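Local coordinates for uncharacterized protein (Chondromyces crocatus, PDB 6I86) that is of unknown function but is encoded in the crocagin gene cluster and probably takes part in the biosynthesis of this ribosomally made peptide product, at residues E9-A14 against Y61-C66; T16-F21 against A97-E102; V125-K130 against G145-I150; A80-L85 against V119-S124. All coordinates share one frame; numbering follows the deposited sequence.

Contact 1: E9-A14 against Y61-C66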
loop_
_atom_site.group_PDB
_atom_site.type_symbol
_atom_site.label_atom_id
_atom_site.label_comp_id
_atom_site.label_asym_id
_atom_site.label_seq_id
_atom_site.Cartn_x
_atom_site.Cartn_y
_atom_site.Cartn_z
ATOM N N GLU A 9 2.448 10.201 1.426
ATOM C CA GLU A 9 2.444 9.680 0.068
ATOM C C GLU A 9 3.802 9.081 -0.258
ATOM O O GLU A 9 4.840 9.600 0.167
ATOM C CB GLU A 9 2.114 10.768 -0.965
ATOM C CG GLU A 9 0.723 11.361 -0.845
ATOM C CD GLU A 9 0.505 12.501 -1.819
ATOM O OE1 GLU A 9 1.361 12.691 -2.709
ATOM O OE2 GLU A 9 -0.517 13.207 -1.695
ATOM N N ILE A 10 3.787 7.986 -1.014
ATOM C CA ILE A 10 5.000 7.388 -1.551
ATOM C C ILE A 10 4.858 7.276 -3.062
ATOM O O ILE A 10 3.756 7.117 -3.599
ATOM C CB ILE A 10 5.308 6.005 -0.936
ATOM C CG1 ILE A 10 4.182 5.013 -1.236
ATOM C CG2 ILE A 10 5.540 6.122 0.564
ATOM C CD1 ILE A 10 4.483 3.601 -0.781
ATOM N N ILE A 11 5.992 7.369 -3.749
ATOM C CA ILE A 11 6.074 7.151 -5.187
ATOM C C ILE A 11 7.119 6.072 -5.413
ATOM O O ILE A 11 8.283 6.243 -5.030
ATOM C CB ILE A 11 6.439 8.435 -5.947
ATOM C CG1 ILE A 11 5.441 9.552 -5.638
ATOM C CG2 ILE A 11 6.493 8.170 -7.441
ATOM C CD1 ILE A 11 5.791 10.867 -6.293
ATOM N N LEU A 12 6.709 4.960 -6.015
ATOM C CA LEU A 12 7.632 3.855 -6.220
ATOM C C LEU A 12 7.320 3.170 -7.543
ATOM O O LEU A 12 6.179 3.228 -8.011
ATOM C CB LEU A 12 7.567 2.830 -5.074
ATOM C CG LEU A 12 6.298 2.498 -4.279
ATOM C CD1 LEU A 12 5.055 2.352 -5.146
ATOM C CD2 LEU A 12 6.543 1.221 -3.494
ATOM N N PRO A 13 8.308 2.528 -8.154
ATOM C CA PRO A 13 8.023 1.704 -9.333
ATOM C C PRO A 13 7.509 0.331 -8.935
ATOM O O PRO A 13 7.789 -0.176 -7.846
ATOM C CB PRO A 13 9.389 1.602 -10.021
ATOM C CG PRO A 13 10.364 1.638 -8.878
ATOM C CD PRO A 13 9.744 2.542 -7.826
ATOM N N ALA A 14 6.749 -0.271 -9.846
ATOM C CA ALA A 14 6.216 -1.607 -9.627
ATOM C C ALA A 14 5.739 -2.172 -10.955
ATOM O O ALA A 14 5.216 -1.443 -11.802
ATOM C CB ALA A 14 5.068 -1.598 -8.611
ATOM N N TYR A 61 5.503 3.890 -12.557
ATOM C CA TYR A 61 5.740 4.574 -11.294
ATOM C C TYR A 61 4.408 5.092 -10.780
ATOM O O TYR A 61 3.654 5.718 -11.531
ATOM C CB TYR A 61 6.723 5.735 -11.458
ATOM C CG TYR A 61 8.180 5.342 -11.410
ATOM C CD1 TYR A 61 8.838 4.901 -12.548
ATOM C CD2 TYR A 61 8.900 5.426 -10.226
ATOM C CE1 TYR A 61 10.174 4.550 -12.510
ATOM C CE2 TYR A 61 10.238 5.077 -10.178
ATOM C CZ TYR A 61 10.869 4.638 -11.322
ATOM O OH TYR A 61 12.201 4.289 -11.280
ATOM N N PHE A 62 4.120 4.840 -9.508
ATOM C CA PHE A 62 2.789 5.082 -8.976
ATOM C C PHE A 62 2.859 5.829 -7.656
ATOM O O PHE A 62 3.710 5.545 -6.807
ATOM C CB PHE A 62 2.035 3.762 -8.809
ATOM C CG PHE A 62 2.076 2.900 -10.036
ATOM C CD1 PHE A 62 1.344 3.246 -11.163
ATOM C CD2 PHE A 62 2.873 1.767 -10.080
ATOM C CE1 PHE A 62 1.389 2.465 -12.309
ATOM C CE2 PHE A 62 2.922 0.979 -11.225
ATOM C CZ PHE A 62 2.178 1.329 -12.339
ATOM N N LYS A 63 1.949 6.783 -7.496
ATOM C CA LYS A 63 1.838 7.586 -6.287
ATOM C C LYS A 63 0.704 7.023 -5.440
ATOM O O LYS A 63 -0.445 6.961 -5.894
ATOM C CB LYS A 63 1.582 9.052 -6.637
ATOM C CG LYS A 63 1.313 9.952 -5.441
ATOM C CD LYS A 63 1.041 11.390 -5.880
ATOM C CE LYS A 63 2.277 12.038 -6.485
ATOM N NZ LYS A 63 2.006 13.426 -6.959
ATOM N N VAL A 64 1.027 6.605 -4.219
ATOM C CA VAL A 64 0.059 6.007 -3.308
ATOM C C VAL A 64 -0.019 6.880 -2.066
ATOM O O VAL A 64 0.986 7.076 -1.372
ATOM C CB VAL A 64 0.433 4.564 -2.937
ATOM C CG1 VAL A 64 -0.645 3.945 -2.054
ATOM C CG2 VAL A 64 0.646 3.731 -4.191
ATOM N N ARG A 65 -1.208 7.409 -1.793
ATOM C CA ARG A 65 -1.458 8.160 -0.573
ATOM C C ARG A 65 -2.015 7.220 0.486
ATOM O O ARG A 65 -2.941 6.449 0.214
ATOM C CB ARG A 65 -2.437 9.305 -0.831
ATOM C CG ARG A 65 -2.804 10.093 0.415
ATOM C CD ARG A 65 -3.731 11.251 0.079
ATOM N NE ARG A 65 -3.143 12.151 -0.909
ATOM C CZ ARG A 65 -3.851 12.913 -1.736
ATOM N NH1 ARG A 65 -5.176 12.885 -1.692
ATOM N NH2 ARG A 65 -3.237 13.703 -2.606
ATOM N N CYS A 66 -1.424 7.253 1.677
ATOM C CA CYS A 66 -1.878 6.447 2.801
ATOM C C CYS A 66 -2.382 7.369 3.901
ATOM O O CYS A 66 -1.713 8.346 4.253
ATOM C CB CYS A 66 -0.760 5.553 3.333
ATOM S SG CYS A 66 -1.310 4.352 4.568
HETATM O O HOH W 1 0.041 14.648 -4.444
#
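E9 and R65 run alongside each other in the same direction and meet through one carboxylate oxygen: OE2 of E9 accepts from both NE and NH2 of R65, each at 2.9 Å. This salt bridge is side-on. The oxygen lies in the guanidinium plane, while both nitrogens reach it from one face of the carboxylate, NE on the anti side and NH2 on the syn side. A bend at chi3 of R65 (-57°) sets NE toward the acid. A leucine in place of R65 would remove both donors and is likely to leave OE2 of E9 without its charged mate and the carboxylate free to turn. The other oxygen, OE1 of E9, accepts from a water at 2.9 Å, which is weakly bonded in turn to NZ of K63; that ammonium is held by the carbonyl of E144.

The frame is an antiparallel strand pair at the border of the five-stranded mixed sheet, with V64 N bonded to I10 O at 2.8 Å and 169°. I10, L12, F62 and V64 share one face, and I10, L12 and V64 touch I18, F20, A97 or T99 of the second sheet. F62 presents its ring edge, CE2, to A14 O at 3.4 Å.

On the other face, I11 CD1 packs on K63 CE at 3.7 Å. P13 forms a CH-pi contact, its CB 3.6 Å from the Y61 ring centroid and 15° off the normal.

Contact 2: T16-F21 against A97-E102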
loop_
_atom_site.group_PDB
_atom_site.type_symbol
_atom_site.label_atom_id
_atom_site.label_comp_id
_atom_site.label_asym_id
_atom_site.label_seq_id
_atom_site.Cartn_x
_atom_site.Cartn_y
_atom_site.Cartn_z
ATOM N N THR A 16 4.038 -5.523 -10.808
ATOM C CA THR A 16 2.896 -6.373 -10.492
ATOM C C THR A 16 2.280 -6.019 -9.143
ATOM O O THR A 16 1.118 -5.604 -9.079
ATOM C CB THR A 16 3.297 -7.854 -10.505
ATOM O OG1 THR A 16 4.481 -8.038 -9.719
ATOM C CG2 THR A 16 3.560 -8.342 -11.921
ATOM N N TRP A 17 3.038 -6.175 -8.059
ATOM C CA TRP A 17 2.502 -6.057 -6.710
ATOM C C TRP A 17 3.257 -5.013 -5.898
ATOM O O TRP A 17 4.490 -5.047 -5.821
ATOM C CB TRP A 17 2.559 -7.399 -5.979
ATOM C CG TRP A 17 1.617 -8.432 -6.505
ATOM C CD1 TRP A 17 0.625 -8.253 -7.425
ATOM C CD2 TRP A 17 1.564 -9.808 -6.120
ATOM N NE1 TRP A 17 -0.037 -9.437 -7.643
ATOM C CE2 TRP A 17 0.521 -10.408 -6.853
ATOM C CE3 TRP A 17 2.302 -10.592 -5.230
ATOM C CZ2 TRP A 17 0.199 -11.758 -6.722
ATOM C CZ3 TRP A 17 1.981 -11.930 -5.101
ATOM C CH2 TRP A 17 0.939 -12.500 -5.842
ATOM N N ILE A 18 2.509 -4.099 -5.284
ATOM C CA ILE A 18 2.998 -3.265 -4.194
ATOM C C ILE A 18 2.457 -3.854 -2.900
ATOM O O ILE A 18 1.264 -4.172 -2.808
ATOM C CB ILE A 18 2.561 -1.800 -4.364
ATOM C CG1 ILE A 18 3.087 -1.238 -5.684
ATOM C CG2 ILE A 18 3.051 -0.960 -3.199
ATOM C CD1 ILE A 18 2.379 0.020 -6.147
ATOM N N LEU A 19 3.325 -4.016 -1.903
ATOM C CA LEU A 19 2.985 -4.734 -0.682
ATOM C C LEU A 19 3.138 -3.820 0.524
ATOM O O LEU A 19 4.172 -3.165 0.684
ATOM C CB LEU A 19 3.865 -5.978 -0.520
ATOM C CG LEU A 19 3.864 -6.951 -1.700
ATOM C CD1 LEU A 19 4.986 -7.967 -1.553
ATOM C CD2 LEU A 19 2.517 -7.649 -1.837
ATOM N N PHE A 20 2.111 -3.787 1.371
ATOM C CA PHE A 20 2.099 -2.998 2.595
ATOM C C PHE A 20 2.073 -3.938 3.789
ATOM O O PHE A 20 1.307 -4.902 3.802
ATOM C CB PHE A 20 0.879 -2.075 2.661
ATOM C CG PHE A 20 1.019 -0.815 1.863
ATOM C CD1 PHE A 20 1.783 -0.779 0.712
ATOM C CD2 PHE A 20 0.383 0.341 2.272
ATOM C CE1 PHE A 20 1.907 0.385 -0.016
ATOM C CE2 PHE A 20 0.505 1.502 1.548
ATOM C CZ PHE A 20 1.267 1.527 0.402
ATOM N N PHE A 21 2.892 -3.650 4.799
ATOM C CA PHE A 21 2.995 -4.555 5.937
ATOM C C PHE A 21 3.679 -3.849 7.097
ATOM O O PHE A 21 4.315 -2.803 6.930
ATOM C CB PHE A 21 3.763 -5.831 5.571
ATOM C CG PHE A 21 4.999 -5.577 4.752
ATOM C CD1 PHE A 21 6.225 -5.362 5.365
ATOM C CD2 PHE A 21 4.934 -5.544 3.367
ATOM C CE1 PHE A 21 7.362 -5.129 4.607
ATOM C CE2 PHE A 21 6.068 -5.301 2.607
ATOM C CZ PHE A 21 7.281 -5.095 3.228
ATOM N N ALA A 97 6.462 -0.446 3.030
ATOM C CA ALA A 97 6.063 -0.928 1.718
ATOM C C ALA A 97 7.259 -1.494 0.967
ATOM O O ALA A 97 8.390 -1.025 1.121
ATOM C CB ALA A 97 5.415 0.188 0.890
ATOM N N CYS A 98 6.989 -2.512 0.150
ATOM C CA CYS A 98 7.964 -3.046 -0.789
ATOM C C CYS A 98 7.226 -3.445 -2.061
ATOM O O CYS A 98 6.015 -3.248 -2.187
ATOM C CB CYS A 98 8.736 -4.219 -0.176
ATOM S SG CYS A 98 7.953 -5.830 -0.361
ATOM N N THR A 99 7.972 -3.986 -3.022
ATOM C CA THR A 99 7.405 -4.566 -4.230
ATOM C C THR A 99 8.043 -5.928 -4.455
ATOM O O THR A 99 9.059 -6.268 -3.846
ATOM C CB THR A 99 7.622 -3.673 -5.465
ATOM O OG1 THR A 99 8.974 -3.805 -5.919
ATOM C CG2 THR A 99 7.332 -2.206 -5.149
ATOM N N THR A 100 7.433 -6.722 -5.337
ATOM C CA THR A 100 8.076 -7.963 -5.742
ATOM C C THR A 100 9.297 -7.714 -6.617
ATOM O O THR A 100 10.084 -8.642 -6.833
ATOM C CB THR A 100 7.084 -8.873 -6.472
ATOM O OG1 THR A 100 6.428 -8.139 -7.513
ATOM C CG2 THR A 100 6.044 -9.414 -5.498
ATOM N N ASP A 101 9.473 -6.488 -7.115
ATOM C CA ASP A 101 10.690 -6.131 -7.834
ATOM C C ASP A 101 11.819 -5.770 -6.873
ATOM O O ASP A 101 12.983 -6.102 -7.126
ATOM C CB ASP A 101 10.418 -4.969 -8.794
ATOM C CG ASP A 101 9.313 -5.274 -9.788
ATOM O OD1 ASP A 101 9.314 -6.386 -10.354
ATOM O OD2 ASP A 101 8.451 -4.397 -10.018
ATOM N N GLU A 102 11.494 -5.090 -5.770
ATOM C CA GLU A 102 12.477 -4.642 -4.781
ATOM C C GLU A 102 12.022 -5.088 -3.398
ATOM O O GLU A 102 11.446 -4.301 -2.635
ATOM C CB GLU A 102 12.664 -3.125 -4.832
ATOM C CG GLU A 102 12.938 -2.580 -6.222
ATOM C CD GLU A 102 13.235 -1.095 -6.217
ATOM O OE1 GLU A 102 14.265 -0.699 -5.634
ATOM O OE2 GLU A 102 12.439 -0.326 -6.794
HETATM O O HOH W 2 5.894 -5.607 -8.566
#
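I18, L19 and F20 pair with T99, C98 and A97 as antiparallel strands, their axes 4.6 Å apart at the closest and their directions 152° apart. They form the inner pair of the four-stranded antiparallel sheet, with strand 51-55 beyond one and strand 107-111 beyond the other. L19 and C98 are the hydrogen-bonded pair: L19 N gives to C98 O at 2.8 Å, and C98 N returns a bond to L19 O at 2.9 Å. Past T99 the pairing fades to a weak bond from T100 N to W17 O, and a water joins T16 N, W17 O and T100 OG1.

Among the side chains, C98 SG carries much of the packing. It meets the F21 ring at its edge, 3.6 Å from CE2 of F21; the line from SG to the ring centre lies 78° off the normal, a sulfur-aromatic contact. L19 CD1 lies 3.8 Å from the same sulfur. With CG between the backbone N and the carbonyl carbon (chi1 44°), the F21 ring is directed to C98. An alanine in place of F21 would remove the ring and would probably open a gap beside C98 SG.

On the face shared by I18, F20, A97 and T99, F20 CE1 touches A97 CB at 3.6 Å, and L12 and I10 of strand 4-14 pack over this side. W17 sets CE3 against T100 CG2 at 3.9 Å, its indole NE1 being bonded to Q55. Beyond the strand the chain turns through an ST motif, in which T99 OG1 accepts from E102 N at 2.8 Å.

Contact 3: V125-K130 against G145-I150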
loop_
_atom_site.group_PDB
_atom_site.type_symbol
_atom_site.label_atom_id
_atom_site.label_comp_id
_atom_site.label_asym_id
_atom_site.label_seq_id
_atom_site.Cartn_x
_atom_site.Cartn_y
_atom_site.Cartn_z
ATOM N N VAL A 125 -7.659 2.750 -12.017
ATOM C CA VAL A 125 -6.975 2.175 -13.171
ATOM C C VAL A 125 -6.768 3.236 -14.244
ATOM O O VAL A 125 -5.760 3.221 -14.963
ATOM C CB VAL A 125 -7.769 0.967 -13.708
ATOM C CG1 VAL A 125 -7.076 0.364 -14.917
ATOM C CG2 VAL A 125 -7.945 -0.079 -12.618
ATOM N N HIS A 126 -7.706 4.180 -14.360
ATOM C CA HIS A 126 -7.554 5.271 -15.319
ATOM C C HIS A 126 -6.328 6.117 -14.998
ATOM O O HIS A 126 -5.551 6.471 -15.892
ATOM C CB HIS A 126 -8.817 6.130 -15.328
ATOM C CG HIS A 126 -8.904 7.062 -16.497
ATOM N ND1 HIS A 126 -8.913 8.433 -16.358
ATOM C CD2 HIS A 126 -8.985 6.818 -17.827
ATOM C CE1 HIS A 126 -8.996 8.994 -17.552
ATOM N NE2 HIS A 126 -9.042 8.036 -18.460
ATOM N N GLU A 127 -6.138 6.452 -13.720
ATOM C CA GLU A 127 -4.970 7.235 -13.334
ATOM C C GLU A 127 -3.695 6.407 -13.435
ATOM O O GLU A 127 -2.655 6.914 -13.872
ATOM C CB GLU A 127 -5.147 7.777 -11.916
ATOM C CG GLU A 127 -4.088 8.789 -11.492
ATOM C CD GLU A 127 -4.230 10.122 -12.202
ATOM O OE1 GLU A 127 -5.303 10.381 -12.784
ATOM O OE2 GLU A 127 -3.268 10.920 -12.168
ATOM N N GLU A 128 -3.759 5.134 -13.029
ATOM C CA GLU A 128 -2.602 4.249 -13.139
ATOM C C GLU A 128 -2.082 4.190 -14.568
ATOM O O GLU A 128 -0.871 4.278 -14.803
ATOM C CB GLU A 128 -2.967 2.844 -12.655
ATOM C CG GLU A 128 -1.917 1.795 -12.993
ATOM C CD GLU A 128 -2.425 0.374 -12.861
ATOM O OE1 GLU A 128 -3.271 0.118 -11.976
ATOM O OE2 GLU A 128 -1.971 -0.489 -13.639
ATOM N N SER A 129 -2.987 4.058 -15.538
ATOM C CA SER A 129 -2.607 3.932 -16.940
ATOM C C SER A 129 -1.999 5.204 -17.517
ATOM O O SER A 129 -1.560 5.182 -18.673
ATOM C CB SER A 129 -3.820 3.511 -17.773
ATOM O OG SER A 129 -4.838 4.494 -17.725
ATOM N N LYS A 130 -1.964 6.306 -16.766
ATOM C CA LYS A 130 -1.248 7.494 -17.208
ATOM C C LYS A 130 0.245 7.427 -16.926
ATOM O O LYS A 130 0.988 8.286 -17.413
ATOM C CB LYS A 130 -1.799 8.751 -16.527
ATOM C CG LYS A 130 -3.237 9.103 -16.843
ATOM C CD LYS A 130 -3.662 10.314 -16.018
ATOM C CE LYS A 130 -5.148 10.601 -16.158
ATOM N NZ LYS A 130 -5.575 11.695 -15.242
ATOM N N GLY A 145 -1.863 12.086 -9.993
ATOM C CA GLY A 145 -2.082 11.134 -8.935
ATOM C C GLY A 145 -2.874 11.735 -7.790
ATOM O O GLY A 145 -3.347 12.872 -7.868
ATOM N N PRO A 146 -3.033 10.981 -6.690
ATOM C CA PRO A 146 -2.481 9.632 -6.507
ATOM C C PRO A 146 -3.188 8.565 -7.341
ATOM O O PRO A 146 -4.374 8.697 -7.646
ATOM C CB PRO A 146 -2.694 9.368 -5.014
ATOM C CG PRO A 146 -3.869 10.208 -4.651
ATOM C CD PRO A 146 -3.778 11.442 -5.503
ATOM N N ASP A 147 -2.443 7.525 -7.719
ATOM C CA ASP A 147 -3.047 6.406 -8.430
ATOM C C ASP A 147 -3.940 5.587 -7.510
ATOM O O ASP A 147 -4.885 4.939 -7.978
ATOM C CB ASP A 147 -1.958 5.530 -9.046
ATOM C CG ASP A 147 -1.049 6.305 -9.980
ATOM O OD1 ASP A 147 -1.426 6.502 -11.156
ATOM O OD2 ASP A 147 0.036 6.730 -9.537
ATOM N N GLY A 148 -3.664 5.608 -6.208
ATOM C CA GLY A 148 -4.497 4.916 -5.244
ATOM C C GLY A 148 -4.390 5.567 -3.882
ATOM O O GLY A 148 -3.438 6.301 -3.590
ATOM N N ILE A 149 -5.391 5.300 -3.048
ATOM C CA ILE A 149 -5.432 5.801 -1.679
ATOM C C ILE A 149 -5.728 4.631 -0.754
ATOM O O ILE A 149 -6.721 3.919 -0.945
ATOM C CB ILE A 149 -6.482 6.915 -1.499
ATOM C CG1 ILE A 149 -6.210 8.076 -2.462
ATOM C CG2 ILE A 149 -6.482 7.416 -0.061
ATOM C CD1 ILE A 149 -7.190 9.224 -2.328
ATOM N N ILE A 150 -4.868 4.431 0.241
ATOM C CA ILE A 150 -5.025 3.377 1.237
ATOM C C ILE A 150 -5.401 4.040 2.553
ATOM O O ILE A 150 -4.618 4.819 3.108
ATOM C CB ILE A 150 -3.746 2.541 1.390
ATOM C CG1 ILE A 150 -3.247 2.087 0.019
ATOM C CG2 ILE A 150 -4.006 1.339 2.279
ATOM C CD1 ILE A 150 -4.300 1.354 -0.781
#
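OE2 of E127 accepts the backbone N-H of G145 at 2.8 Å, with an N-H...O angle of 152°. The donor stands above the carboxylate plane, 39° out of it. The partner oxygen, OE1 of E127, is met on its syn side by NZ of K130 at 2.8 Å, in a salt bridge within 125-130. One carboxylate therefore joins the main chain at G145 to K130, three residues after E127. Its torsions explain the reach: CG is anti to the backbone N, and a bend at chi2 (71°) swings CD aside.

The acid belongs to a short helix, 125-128, that directly follows strand 115-123 of the mixed sheet and is capped at its start by S124 OG, bonded to E127 N. It meets the chain just before strand 148-154, where a cis peptide bond joins G145 to P146.

D147 crosses the E127 side chain at about a right angle. Its OD1 comes to 3.5 Å from E127 CG, and to 3.2 Å from CA of E128. OD1 also lies 3.0 Å from O of E127, but both are acceptors and no bond links them; the hydrogen bond of OD1 goes instead to ND1 of H131. The second oxygen, OD2, is held by K63 N and the hydroxyl of Y140. The E128 carboxylate is hydrogen-bonded elsewhere: OE1 to W123 NE1, OE2 to V57 N and the Y132 hydroxyl.

E127, E128 and D147 are all buried, and E127 OE2 stands 4.9 Å from D147 OD1. Bringing like charges this close probably depends on the partners of each acid: G145 N and K130 NZ for E127; H131 ND1, K63 N and the Y140 hydroxyl for D147.

Contact 4: A80-L85 against V119-S124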
loop_
_atom_site.group_PDB
_atom_site.type_symbol
_atom_site.label_atom_id
_atom_site.label_comp_id
_atom_site.label_asym_id
_atom_site.label_seq_id
_atom_site.Cartn_x
_atom_site.Cartn_y
_atom_site.Cartn_z
ATOM N N ALA A 80 -11.793 6.821 -8.473
ATOM C CA ALA A 80 -11.580 5.405 -8.203
ATOM C C ALA A 80 -12.400 4.530 -9.144
ATOM O O ALA A 80 -13.580 4.786 -9.391
ATOM C CB ALA A 80 -11.944 5.080 -6.755
ATOM N N ASP A 81 -11.760 3.482 -9.665
ATOM C CA ASP A 81 -12.439 2.452 -10.440
ATOM C C ASP A 81 -12.754 1.212 -9.618
ATOM O O ASP A 81 -13.622 0.425 -10.012
ATOM C CB ASP A 81 -11.584 2.037 -11.644
ATOM C CG ASP A 81 -11.328 3.180 -12.604
ATOM O OD1 ASP A 81 -12.299 3.863 -12.987
ATOM O OD2 ASP A 81 -10.155 3.397 -12.974
ATOM N N VAL A 82 -12.060 1.019 -8.498
ATOM C CA VAL A 82 -12.233 -0.161 -7.666
ATOM C C VAL A 82 -12.040 0.252 -6.215
ATOM O O VAL A 82 -11.281 1.175 -5.905
ATOM C CB VAL A 82 -11.260 -1.295 -8.080
ATOM C CG1 VAL A 82 -9.814 -0.881 -7.845
ATOM C CG2 VAL A 82 -11.588 -2.594 -7.348
ATOM N N SER A 83 -12.764 -0.425 -5.327
ATOM C CA SER A 83 -12.715 -0.162 -3.895
ATOM C C SER A 83 -12.904 -1.488 -3.179
ATOM O O SER A 83 -13.895 -2.183 -3.421
ATOM C CB SER A 83 -13.800 0.841 -3.487
ATOM O OG SER A 83 -13.903 0.956 -2.078
ATOM N N GLU A 84 -11.958 -1.851 -2.317
ATOM C CA GLU A 84 -12.081 -3.101 -1.582
ATOM C C GLU A 84 -11.750 -2.871 -0.117
ATOM O O GLU A 84 -10.770 -2.196 0.212
ATOM C CB GLU A 84 -11.193 -4.207 -2.181
ATOM C CG GLU A 84 -9.716 -4.142 -1.861
ATOM C CD GLU A 84 -8.975 -5.330 -2.434
ATOM O OE1 GLU A 84 -9.490 -6.462 -2.301
ATOM O OE2 GLU A 84 -7.889 -5.138 -3.015
ATOM N N LEU A 85 -12.595 -3.415 0.750
ATOM C CA LEU A 85 -12.422 -3.307 2.190
ATOM C C LEU A 85 -11.683 -4.541 2.687
ATOM O O LEU A 85 -12.196 -5.661 2.586
ATOM C CB LEU A 85 -13.781 -3.174 2.879
ATOM C CG LEU A 85 -13.841 -2.600 4.296
ATOM C CD1 LEU A 85 -13.255 -1.201 4.332
ATOM C CD2 LEU A 85 -15.275 -2.596 4.817
ATOM N N VAL A 119 -9.008 -1.575 6.431
ATOM C CA VAL A 119 -8.222 -0.979 5.357
ATOM C C VAL A 119 -9.105 -0.859 4.129
ATOM O O VAL A 119 -9.691 -1.852 3.681
ATOM C CB VAL A 119 -6.965 -1.804 5.034
ATOM C CG1 VAL A 119 -6.260 -1.234 3.807
ATOM C CG2 VAL A 119 -6.029 -1.821 6.223
ATOM N N LEU A 120 -9.200 0.347 3.584
ATOM C CA LEU A 120 -9.875 0.575 2.318
ATOM C C LEU A 120 -8.820 0.805 1.247
ATOM O O LEU A 120 -8.034 1.754 1.336
ATOM C CB LEU A 120 -10.826 1.769 2.402
ATOM C CG LEU A 120 -11.637 2.029 1.132
ATOM C CD1 LEU A 120 -12.637 0.899 0.919
ATOM C CD2 LEU A 120 -12.354 3.371 1.219
ATOM N N ARG A 121 -8.795 -0.069 0.247
ATOM C CA ARG A 121 -7.974 0.127 -0.938
ATOM C C ARG A 121 -8.837 0.748 -2.025
ATOM O O ARG A 121 -9.758 0.102 -2.533
ATOM C CB ARG A 121 -7.373 -1.184 -1.438
ATOM C CG ARG A 121 -6.719 -1.040 -2.809
ATOM C CD ARG A 121 -6.246 -2.370 -3.365
ATOM N NE ARG A 121 -7.285 -3.085 -4.097
ATOM C CZ ARG A 121 -7.423 -3.029 -5.418
ATOM N NH1 ARG A 121 -6.592 -2.286 -6.138
ATOM N NH2 ARG A 121 -8.387 -3.713 -6.019
ATOM N N GLU A 122 -8.540 1.994 -2.374
ATOM C CA GLU A 122 -9.162 2.673 -3.500
ATOM C C GLU A 122 -8.114 2.845 -4.589
ATOM O O GLU A 122 -7.009 3.324 -4.316
ATOM C CB GLU A 122 -9.724 4.032 -3.087
ATOM C CG GLU A 122 -10.839 3.943 -2.068
ATOM C CD GLU A 122 -11.334 5.301 -1.623
ATOM O OE1 GLU A 122 -12.457 5.681 -2.014
ATOM O OE2 GLU A 122 -10.598 5.990 -0.882
ATOM N N TRP A 123 -8.454 2.453 -5.813
ATOM C CA TRP A 123 -7.498 2.515 -6.906
ATOM C C TRP A 123 -8.183 3.014 -8.166
ATOM O O TRP A 123 -9.336 2.666 -8.443
ATOM C CB TRP A 123 -6.862 1.143 -7.165
ATOM C CG TRP A 123 -5.627 1.218 -7.989
ATOM C CD1 TRP A 123 -5.533 1.080 -9.342
ATOM C CD2 TRP A 123 -4.300 1.462 -7.516
ATOM N NE1 TRP A 123 -4.226 1.214 -9.741
ATOM C CE2 TRP A 123 -3.449 1.451 -8.637
ATOM C CE3 TRP A 123 -3.748 1.685 -6.252
ATOM C CZ2 TRP A 123 -2.076 1.657 -8.532
ATOM C CZ3 TRP A 123 -2.389 1.889 -6.149
ATOM C CH2 TRP A 123 -1.566 1.873 -7.282
ATOM N N SER A 124 -7.465 3.836 -8.923
ATOM C CA SER A 124 -7.926 4.353 -10.207
ATOM C C SER A 124 -7.075 3.710 -11.297
ATOM O O SER A 124 -5.906 4.065 -11.473
ATOM C CB SER A 124 -7.825 5.874 -10.252
ATOM O OG SER A 124 -8.177 6.364 -11.533
HETATM O O HOH W 3 -14.322 4.063 -2.714
#
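V119 turns its carbonyl toward L85, with O of V119 3.4 Å from CA of L85 in a CA-H...O contact. L120 follows, its side chain at about a right angle to that of L85, the two CD1 atoms 4.1 Å apart; L120 CD1 lies 3.3 Å from S83 OG. R121 and E84 form a hydrogen-bonded antiparallel pair, R121 N giving to E84 O at 2.9 Å, and their side chains continue the link as a salt bridge. The refined NE of R121 to OE2 of E84 distance is improbably short, so its exact length is doubtful; the carboxylate and guanidinium planes stand 72° apart. A bend at chi3 of R121 (87°) turns NE to the side of E84, while NH2 of R121 lies 3.6 Å from V82 CG2 and is hydrogen-bonded to a glycerol that probably comes from the crystallisation liquor.

E122 faces the other way, beside S83. Its OE1 takes the N-H of M77 and a water at 2.6 Å, which is only weakly bonded to S83 OG. At W123 the register slips by a classic beta bulge: its O accepts from D81 N at 2.8 Å and from V82 N at 3.2 Å. Just past the strand, S124 is the N-cap of helix 125-128, its OG bonded to E127 N and N79 O.

Strand 82-90 borders the five-stranded mixed sheet, and strand 148-154 flanks 115-123 on its other side. V119, R121 and W123 touch V52 and L54 of strand 51-55.

In the fold
From the N terminus, contact 1 closes a loop of 46 residues by pairing 9-14 with 61-66. Contact 2 opens within that loop, at 16-21, but closes only at 97-102, so the two cross. Contact 4 in turn opens at 80-85, inside the span of contact 2, and ends at 119-124, crossing it as well; contacts 1 and 4 are in series. Contact 3 comes last, closing the short loop between 125-130 and 145-150. Contacts 1, 3 and 4 all reach the five-stranded mixed sheet, in which strand 148-154 lies between 60-69 and 115-123. Contact 2 belongs to the four-stranded sheet, which meets the first where I18 touches L12 and F20 touches I150.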